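Protein SSD1 (Saccharomyces cerevisiae S288C, PDB 7AM1) binds mRNA untranslated regions and represses translation as a non-enzymatic member of the RNase II family, and is implicated in control of the G1 phase of the cell cycle. Local coordinates at residues 619-622 and 623-627; 171-174 and 175-179. One frame throughout, in Å; residues are numbered along the deposited sequence.

Contact 1 of 2, residues 619-622 and 623-627; sequences VRVG and IEILL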
ATOM      1  N   VAL A 619     -19.597   6.649  -3.045  1.00 39.18           N
ATOM      2  CA  VAL A 619     -19.894   5.767  -1.923  1.00 39.23           C
ATOM      3  C   VAL A 619     -19.152   4.444  -2.076  1.00 39.87           C
ATOM      4  O   VAL A 619     -18.568   3.926  -1.115  1.00 39.05           O
ATOM      5  CB  VAL A 619     -21.413   5.548  -1.804  1.00 41.18           C
ATOM      6  CG1 VAL A 619     -21.719   4.635  -0.624  1.00 42.32           C
ATOM      7  CG2 VAL A 619     -22.137   6.883  -1.673  1.00 42.62           C
ATOM      8  N   ARG A 620     -19.156   3.879  -3.284  1.00 41.71           N
ATOM      9  CA  ARG A 620     -18.476   2.610  -3.504  1.00 41.71           C
ATOM     10  C   ARG A 620     -16.995   2.716  -3.167  1.00 41.77           C
ATOM     11  O   ARG A 620     -16.424   1.814  -2.542  1.00 40.29           O
ATOM     12  CB  ARG A 620     -18.666   2.165  -4.953  1.00 41.59           C
ATOM     13  CG  ARG A 620     -18.240   0.730  -5.210  1.00 40.16           C
ATOM     14  CD  ARG A 620     -18.568   0.300  -6.631  1.00 40.73           C
ATOM     15  NE  ARG A 620     -17.857   1.097  -7.626  1.00 40.81           N
ATOM     16  CZ  ARG A 620     -18.406   2.040  -8.387  1.00 44.73           C
ATOM     17  NH1 ARG A 620     -19.700   2.326  -8.300  1.00 46.74           N
ATOM     18  NH2 ARG A 620     -17.647   2.694  -9.252  1.00 46.39           N
ATOM     19  N   VAL A 621     -16.357   3.815  -3.571  1.00 43.66           N
ATOM     20  CA  VAL A 621     -14.950   4.022  -3.252  1.00 44.34           C
ATOM     21  C   VAL A 621     -14.767   4.207  -1.754  1.00 40.89           C
ATOM     22  O   VAL A 621     -13.850   3.638  -1.148  1.00 39.02           O
ATOM     23  CB  VAL A 621     -14.406   5.226  -4.043  1.00 49.06           C
ATOM     24  CG1 VAL A 621     -13.073   5.698  -3.457  1.00 49.86           C
ATOM     25  CG2 VAL A 621     -14.262   4.863  -5.514  1.00 50.76           C
ATOM     26  N   GLY A 622     -15.646   4.994  -1.130  1.00 40.12           N
ATOM     27  CA  GLY A 622     -15.536   5.224   0.297  1.00 38.98           C
ATOM     28  C   GLY A 622     -15.657   3.945   1.099  1.00 38.84           C
ATOM     29  O   GLY A 622     -14.896   3.718   2.041  1.00 39.40           O
ATOM     30  N   ILE A 623     -16.609   3.087   0.734  1.00 37.81           N
ATOM     31  CA  ILE A 623     -16.776   1.832   1.459  1.00 39.21           C
ATOM     32  C   ILE A 623     -15.579   0.917   1.225  1.00 38.34           C
ATOM     33  O   ILE A 623     -15.137   0.210   2.141  1.00 37.27           O
ATOM     34  CB  ILE A 623     -18.111   1.169   1.069  1.00 41.47           C
ATOM     35  CG1 ILE A 623     -19.259   2.043   1.598  1.00 44.03           C
ATOM     36  CG2 ILE A 623     -18.183  -0.270   1.602  1.00 40.69           C
ATOM     37  CD1 ILE A 623     -20.647   1.472   1.394  1.00 45.33           C
ATOM     38  N   GLU A 624     -15.010   0.932   0.017  1.00 38.75           N
ATOM     39  CA  GLU A 624     -13.797   0.154  -0.210  1.00 38.47           C
ATOM     40  C   GLU A 624     -12.662   0.648   0.681  1.00 37.33           C
ATOM     41  O   GLU A 624     -11.905  -0.158   1.237  1.00 36.34           O
ATOM     42  CB  GLU A 624     -13.374   0.210  -1.679  1.00 37.93           C
ATOM     43  CG  GLU A 624     -12.194  -0.716  -1.986  1.00 37.13           C
ATOM     44  CD  GLU A 624     -11.644  -0.556  -3.390  1.00 36.71           C
ATOM     45  OE1 GLU A 624     -12.200   0.247  -4.170  1.00 37.01           O
ATOM     46  OE2 GLU A 624     -10.634  -1.220  -3.704  1.00 36.38           O
ATOM     47  N   ILE A 625     -12.520   1.970   0.824  1.00 37.94           N
ATOM     48  CA  ILE A 625     -11.489   2.506   1.709  1.00 37.04           C
ATOM     49  C   ILE A 625     -11.675   1.953   3.116  1.00 36.09           C
ATOM     50  O   ILE A 625     -10.726   1.471   3.743  1.00 36.30           O
ATOM     51  CB  ILE A 625     -11.502   4.048   1.696  1.00 39.06           C
ATOM     52  CG1 ILE A 625     -10.965   4.578   0.360  1.00 38.57           C
ATOM     53  CG2 ILE A 625     -10.675   4.601   2.858  1.00 40.37           C
ATOM     54  CD1 ILE A 625     -11.218   6.072   0.128  1.00 38.98           C
ATOM     55  N   LEU A 626     -12.913   1.982   3.620  1.00 35.35           N
ATOM     56  CA  LEU A 626     -13.185   1.456   4.954  1.00 37.16           C
ATOM     57  C   LEU A 626     -12.828  -0.024   5.052  1.00 36.24           C
ATOM     58  O   LEU A 626     -12.227  -0.463   6.041  1.00 36.37           O
ATOM     59  CB  LEU A 626     -14.655   1.675   5.309  1.00 40.43           C
ATOM     60  CG  LEU A 626     -15.118   3.133   5.392  1.00 42.71           C
ATOM     61  CD1 LEU A 626     -16.600   3.205   5.712  1.00 44.56           C
ATOM     62  CD2 LEU A 626     -14.315   3.908   6.416  1.00 43.38           C
ATOM     63  N   LEU A 627     -13.197  -0.810   4.038  1.00 36.10           N
ATOM     64  CA  LEU A 627     -12.872  -2.232   4.043  1.00 38.04           C
ATOM     65  C   LEU A 627     -11.365  -2.446   4.010  1.00 36.74           C
ATOM     66  O   LEU A 627     -10.825  -3.257   4.769  1.00 37.25           O
ATOM     67  CB  LEU A 627     -13.544  -2.914   2.852  1.00 39.40           C
ATOM     68  CG  LEU A 627     -13.250  -4.402   2.666  1.00 41.88           C
ATOM     69  CD1 LEU A 627     -13.665  -5.181   3.899  1.00 44.32           C
ATOM     70  CD2 LEU A 627     -13.958  -4.926   1.435  1.00 42.17           C
TER
HETATM   71  O   HOH W   1     -14.542   0.840  -4.689  1.00 45.23           O

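Contact 2 of 2, residues 171-174 and 175-179; sequences KQRP and TQKKN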
ATOM      1  N   LYS A 171     -13.017  19.871  20.808  1.00 50.42           N
ATOM      2  CA  LYS A 171     -11.837  19.450  21.553  1.00 52.86           C
ATOM      3  C   LYS A 171     -10.587  20.094  20.974  1.00 51.35           C
ATOM      4  O   LYS A 171     -10.313  19.959  19.778  1.00 49.52           O
ATOM      5  CB  LYS A 171     -11.691  17.923  21.524  1.00 55.38           C
ATOM      6  CG  LYS A 171     -10.484  17.397  22.288  1.00 57.95           C
ATOM      7  N   GLN A 172      -9.823  20.778  21.824  1.00 52.88           N
ATOM      8  CA  GLN A 172      -8.529  21.325  21.431  1.00 53.70           C
ATOM      9  C   GLN A 172      -7.446  20.307  21.775  1.00 51.17           C
ATOM     10  O   GLN A 172      -7.213  20.008  22.950  1.00 50.47           O
ATOM     11  CB  GLN A 172      -8.254  22.657  22.124  1.00 59.31           C
ATOM     12  CG  GLN A 172      -6.976  23.329  21.637  1.00 63.11           C
ATOM     13  CD  GLN A 172      -6.557  24.502  22.499  1.00 67.89           C
ATOM     14  OE1 GLN A 172      -6.865  24.553  23.689  1.00 72.41           O
ATOM     15  NE2 GLN A 172      -5.847  25.451  21.904  1.00 66.86           N
ATOM     16  N   ARG A 173      -6.794  19.770  20.754  1.00 49.23           N
ATOM     17  CA  ARG A 173      -5.702  18.839  20.986  1.00 49.14           C
ATOM     18  C   ARG A 173      -4.491  19.581  21.547  1.00 48.55           C
ATOM     19  O   ARG A 173      -4.225  20.721  21.153  1.00 46.45           O
ATOM     20  CB  ARG A 173      -5.318  18.137  19.688  1.00 48.16           C
ATOM     21  CG  ARG A 173      -6.371  17.177  19.158  1.00 47.10           C
ATOM     22  CD  ARG A 173      -6.060  16.771  17.732  1.00 44.19           C
ATOM     23  NE  ARG A 173      -6.081  17.938  16.858  1.00 41.72           N
ATOM     24  CZ  ARG A 173      -5.520  17.996  15.656  1.00 39.29           C
ATOM     25  NH1 ARG A 173      -5.601  19.116  14.957  1.00 39.01           N
ATOM     26  NH2 ARG A 173      -4.892  16.943  15.148  1.00 37.12           N
ATOM     27  N   PRO A 174      -3.728  18.961  22.450  1.00 49.84           N
ATOM     28  CA  PRO A 174      -2.485  19.592  22.911  1.00 49.58           C
ATOM     29  C   PRO A 174      -1.516  19.789  21.755  1.00 47.16           C
ATOM     30  O   PRO A 174      -1.594  19.119  20.724  1.00 44.42           O
ATOM     31  CB  PRO A 174      -1.930  18.595  23.938  1.00 51.37           C
ATOM     32  CG  PRO A 174      -3.077  17.729  24.311  1.00 51.94           C
ATOM     33  CD  PRO A 174      -3.957  17.659  23.101  1.00 50.59           C
ATOM     34  N   THR A 175      -0.587  20.729  21.938  1.00 47.87           N
ATOM     35  CA  THR A 175       0.358  21.055  20.873  1.00 48.90           C
ATOM     36  C   THR A 175       1.066  19.811  20.340  1.00 49.25           C
ATOM     37  O   THR A 175       1.176  19.619  19.123  1.00 48.15           O
ATOM     38  CB  THR A 175       1.375  22.080  21.381  1.00 50.43           C
ATOM     39  OG1 THR A 175       0.689  23.297  21.701  1.00 50.76           O
ATOM     40  CG2 THR A 175       2.453  22.361  20.333  1.00 49.85           C
ATOM     41  N   GLN A 176       1.560  18.954  21.237  1.00 50.75           N
ATOM     42  CA  GLN A 176       2.289  17.765  20.799  1.00 51.70           C
ATOM     43  C   GLN A 176       1.393  16.835  19.989  1.00 45.83           C
ATOM     44  O   GLN A 176       1.819  16.271  18.973  1.00 43.22           O
ATOM     45  CB  GLN A 176       2.866  17.035  22.013  1.00 59.67           C
ATOM     46  CG  GLN A 176       3.721  15.817  21.688  1.00 66.20           C
ATOM     47  CD  GLN A 176       4.916  16.155  20.812  1.00 71.38           C
ATOM     48  OE1 GLN A 176       5.149  15.514  19.786  1.00 72.99           O
ATOM     49  NE2 GLN A 176       5.679  17.167  21.214  1.00 73.36           N
ATOM     50  N   LYS A 177       0.147  16.660  20.427  1.00 43.78           N
ATOM     51  CA  LYS A 177      -0.769  15.776  19.715  1.00 43.21           C
ATOM     52  C   LYS A 177      -1.087  16.330  18.333  1.00 40.45           C
ATOM     53  O   LYS A 177      -1.058  15.599  17.336  1.00 38.13           O
ATOM     54  CB  LYS A 177      -2.044  15.591  20.537  1.00 47.43           C
ATOM     55  CG  LYS A 177      -3.077  14.684  19.893  1.00 50.63           C
ATOM     56  CD  LYS A 177      -2.463  13.345  19.521  1.00 53.49           C
ATOM     57  CE  LYS A 177      -3.508  12.339  19.083  1.00 55.23           C
ATOM     58  NZ  LYS A 177      -2.866  11.058  18.668  1.00 56.09           N
ATOM     59  N   LYS A 178      -1.395  17.627  18.261  1.00 42.05           N
ATOM     60  CA  LYS A 178      -1.602  18.283  16.974  1.00 43.21           C
ATOM     61  C   LYS A 178      -0.393  18.088  16.070  1.00 40.03           C
ATOM     62  O   LYS A 178      -0.534  17.724  14.897  1.00 36.55           O
ATOM     63  CB  LYS A 178      -1.894  19.768  17.206  1.00 47.97           C
ATOM     64  CG  LYS A 178      -2.124  20.578  15.948  1.00 51.51           C
ATOM     65  CD  LYS A 178      -2.598  22.000  16.275  1.00 54.54           C
ATOM     66  CE  LYS A 178      -4.082  22.036  16.615  1.00 56.34           C
ATOM     67  NZ  LYS A 178      -4.628  23.423  16.620  1.00 57.31           N
ATOM     68  N   ASN A 179       0.811  18.281  16.612  1.00 41.80           N
ATOM     69  CA  ASN A 179       2.021  18.126  15.811  1.00 43.07           C
ATOM     70  C   ASN A 179       2.153  16.707  15.280  1.00 44.65           C
ATOM     71  O   ASN A 179       2.432  16.501  14.094  1.00 45.21           O
ATOM     72  CB  ASN A 179       3.255  18.483  16.636  1.00 44.79           C
ATOM     73  CG  ASN A 179       3.392  19.962  16.869  1.00 45.95           C
ATOM     74  OD1 ASN A 179       2.569  20.763  16.415  1.00 44.56           O
ATOM     75  ND2 ASN A 179       4.443  20.337  17.581  1.00 48.17           N
TER
HETATM   76  O   HOH W   2      -3.374  17.930  13.044  1.00 49.84           O

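Contact 1 of 2, residues 619-622 and 623-627
V619 and I623 sit one turn apart on the alpha-helix 617-629 of the RNB domain, their side chains side by side and pointing the same way. Four successive backbone hydrogen bonds, each from the amide of residue i+4 to the carbonyl of residue i, carry the helix through this stretch. I623 N reaches V619 O at 2.8 Å, and equivalent hydrogen bonds run from E624 N to R620 O, I625 N to V621 O and L626 N to G622 O.

Apolar contacts follow the same spacing. With CG1 of I623 beside the backbone N (chi1 -67°), the extended chain runs back along the helix and brings CD1 to 3.9 Å from V619 CG1. I623 also meets F588 and I592 of helix 582-595 and V611 of helix 604-612; an alanine here would probably leave a gap between the three helices and V619 CG1 without its neighbour. A second pair, V621 CG1 and I625 CD1, meets obliquely at 4.1 Å, while I625 and L626 both touch L739 of strand 732-741.

Polar groups occupy another side. R620 NH2 forms a salt bridge with D617 and NH1 donates to I614 O, and E624 OE2 accepts from L524 N. The other carboxylate oxygen, E624 OE1, takes a bond from a water at 2.5 Å, which also donates weakly to R620 O at 3.0 Å.

Contact 2 of 2, residues 171-174 and 175-179
The first turn of helix 175-186 begins at P174, the N-cap residue, and the contact joins that turn to the loop leading in from strand 167-168. P174 O accepts a hydrogen bond from K178 N at 2.9 Å, the first i to i+4 bond of the helix. The proline ring lies alongside K177, with P174 CD 3.8 Å from K177 CB.

R173, the residue before the cap, turns its side chain back over the helix start. Its aliphatic part passes K177 at about a right angle, R173 CB lying 4.1 Å from K177 CG. Further out, a bend at chi3 (-62°) swings the guanidinium across the K178 backbone and side chain: K178 CA lies above one face, offset toward the rim, and K178 CE is 3.7 Å from R173 NH1.

As an N-cap, P174 offers a carbonyl to the opening turn but no side-chain hydroxyl or carboxylate to receive the first amides. Beside it, two cationic groups lie among acidic residues, R173 NH1 and K178 NZ being 4.7 Å apart. R173 NE forms a salt bridge with D762 and R173 NH2 one with D181 of helix 175-186; K178 NZ forms salt bridges with D795 and E796 and hydrogen-bonds to D762 O, so that both residues meet D762. A water accepts from R173 NH2 at 2.8 Å and donates a weak, long bond of 3.4 Å to K178 O.

Overall arrangement
Contact 2 comes first along the chain, where strand 167-168 leads into helix 175-186; contact 1 follows far downstream on helix 617-629, within the RNB domain. Their centres are about 29 Å apart and their nearest atoms about 18 Å, so they do not touch. Contact 1 is buried, its centre about 15 Å from the centre of the chain, whereas contact 2 is only partly buried, its centre about 28 Å from the centre of the chain. They share no helix or sheet, yet both border the DIS3L2 C-terminal family region (730-817). Strand 167-168, just before contact 2, pairs antiparallel with strand 766-772 of that region, which thus meets two distant parts of the chain.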